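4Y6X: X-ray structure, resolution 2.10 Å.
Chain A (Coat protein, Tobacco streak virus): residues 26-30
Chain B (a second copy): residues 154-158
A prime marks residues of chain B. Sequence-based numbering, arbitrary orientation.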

# COMPACT_ATOMS: atom_id res chain seq x y z
N VAL A 26 12.88 5.04 11.02
CA VAL A 26 12.69 5.41 9.64
C VAL A 26 11.27 5.96 9.42
O VAL A 26 10.36 5.72 10.22
CB VAL A 26 12.88 4.23 8.66
CG1 VAL A 26 14.34 3.80 8.65
CG2 VAL A 26 11.97 3.06 9.00
N TRP A 27 11.13 6.66 8.31
CA TRP A 27 9.85 7.12 7.79
C TRP A 27 9.28 6.07 6.91
O TRP A 27 10.00 5.50 6.09
CB TRP A 27 10.01 8.40 6.98
CG TRP A 27 10.30 9.64 7.79
CD1 TRP A 27 11.46 10.35 7.84
CD2 TRP A 27 9.40 10.28 8.68
NE1 TRP A 27 11.31 11.43 8.67
CE2 TRP A 27 10.07 11.39 9.23
CE3 TRP A 27 8.05 10.07 9.02
CZ2 TRP A 27 9.48 12.24 10.11
CZ3 TRP A 27 7.48 10.89 9.92
CH2 TRP A 27 8.16 11.99 10.44
N VAL A 28 7.99 5.81 7.07
CA VAL A 28 7.24 5.09 6.10
C VAL A 28 6.01 5.90 5.77
O VAL A 28 5.61 6.82 6.54
CB VAL A 28 6.83 3.68 6.61
CG1 VAL A 28 8.09 2.81 6.85
CG2 VAL A 28 5.97 3.76 7.84
N THR A 29 5.38 5.63 4.62
CA THR A 29 4.27 6.44 4.18
C THR A 29 3.31 5.58 3.43
O THR A 29 3.71 4.54 2.90
CB THR A 29 4.70 7.60 3.23
OG1 THR A 29 3.57 8.44 2.90
CG2 THR A 29 5.29 7.09 1.88
N ARG A 30 2.08 6.05 3.33
CA ARG A 30 1.19 5.59 2.28
C ARG A 30 0.17 6.60 1.87
O ARG A 30 -0.10 7.57 2.58
CB ARG A 30 0.51 4.29 2.65
CG ARG A 30 -0.60 4.41 3.65
CD ARG A 30 -1.44 3.17 3.50
NE ARG A 30 -2.62 3.26 4.32
CZ ARG A 30 -3.76 3.88 3.99
NH1 ARG A 30 -3.91 4.52 2.84
NH2 ARG A 30 -4.77 3.88 4.83
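Chain B 154-158: PLMPP

Two protein chains need not pair their backbones to fit together; one aromatic ring, approached from several directions, can organise the contact. In the coat protein of tobacco streak virus, residues 26-30 of chain A are part of a strand, its alternation turning the side chains of Trp27 and Thr29 toward chain B and that of Val28 away. The chain B stretch forms no regular helix or strand. It is nonetheless extended, with polyproline-like torsions at its three prolines and at Leu155′, and a more strand-like phi of -150° at Met156′. It passes obliquely over the strand: Leu155′ lies nearest it, with Leu155′ CA 6.0 Å from Trp27 CA, and the chain then climbs along the indole, so that Pro158′ is out of reach.

No direct hydrogen bond joins the stretches. A water fills the gap instead, accepting from Trp27 N at 3.0 Å and donating to Leu155′ O at 2.7 Å.

Trp27 adopts the m rotamer, with chi2 at 111°, a conformation that presents one ring face and the CD1 edge to chain B. Pro157′ takes the face. Its CD lies 3.5 Å from the centroid of the five-membered ring and only 10° off the normal, a nearly ideal CH-pi geometry, and it is also 3.5 Å from Trp27 NE1. Proline suits this role because its CD, bonded to the backbone nitrogen, carries slightly polarised hydrogens on a rigid ring. The indole N-H, which lies in the plane of the ring, is hydrogen-bonded elsewhere in the structure, so the CH contact on the face does not leave it unpaired.

Met156′ reaches the same ring differently. Its CA-to-CB bond points away from the strand, yet SD comes within 3.8 Å of Trp27 CD1, helped by a p turn at chi2; chi1, at -147°, lies between wells. The sulfur stands 4.7 Å from the five-membered ring centroid and 73° off its normal, an edge contact.

Leu155′, in the familiar t,p conformation, directs CD2 against the strand backbone, 3.5 Å from Trp27 O and 4.2 Å from Val28 CA. With Thr29 in the t rotamer, its CG2 adds a looser contact, 4.4 Å from Leu155′ CD2, while its OG1 is hydrogen-bonded elsewhere. Of the 261 Å² buried between the stretches, Trp27 gives the largest share, 103 Å², and Leu155′ the next, 74 Å²; the ring is covered on one face by proline and met at its edge by sulfur, while leucine packs on the strand backbone beside it.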

# COMPACT_ATOMS: atom_id res chain seq x y z
N PRO B 154 17.10 7.39 1.05
CA PRO B 154 16.31 7.22 2.29
C PRO B 154 15.00 8.00 2.28
O PRO B 154 14.93 9.13 1.85
CB PRO B 154 17.23 7.76 3.38
CG PRO B 154 18.60 7.66 2.77
CD PRO B 154 18.44 7.91 1.31
N LEU B 155 13.94 7.36 2.68
CA LEU B 155 12.63 7.93 2.52
C LEU B 155 12.45 9.11 3.52
O LEU B 155 12.83 9.04 4.69
CB LEU B 155 11.64 6.81 2.72
CG LEU B 155 10.23 7.04 2.29
CD1 LEU B 155 10.19 7.35 0.81
CD2 LEU B 155 9.40 5.81 2.62
N MET B 156 11.88 10.22 3.04
CA MET B 156 11.80 11.43 3.85
C MET B 156 10.55 12.14 3.40
O MET B 156 10.34 12.21 2.20
CB MET B 156 13.03 12.32 3.61
CG MET B 156 13.51 13.14 4.84
SD MET B 156 14.30 12.32 6.26
CE MET B 156 15.03 13.73 7.08
N PRO B 157 9.77 12.75 4.33
CA PRO B 157 8.64 13.56 3.83
C PRO B 157 9.11 14.77 3.01
O PRO B 157 10.22 15.24 3.22
CB PRO B 157 7.89 14.01 5.11
CG PRO B 157 8.47 13.17 6.23
CD PRO B 157 9.88 12.83 5.79
N PRO B 158 8.28 15.29 2.11
CA PRO B 158 8.73 16.47 1.36
C PRO B 158 9.02 17.61 2.32
O PRO B 158 8.43 17.70 3.42
CB PRO B 158 7.54 16.83 0.47
CG PRO B 158 6.50 15.77 0.62
CD PRO B 158 6.96 14.77 1.67
O HOH W 1 13.43 7.04 6.42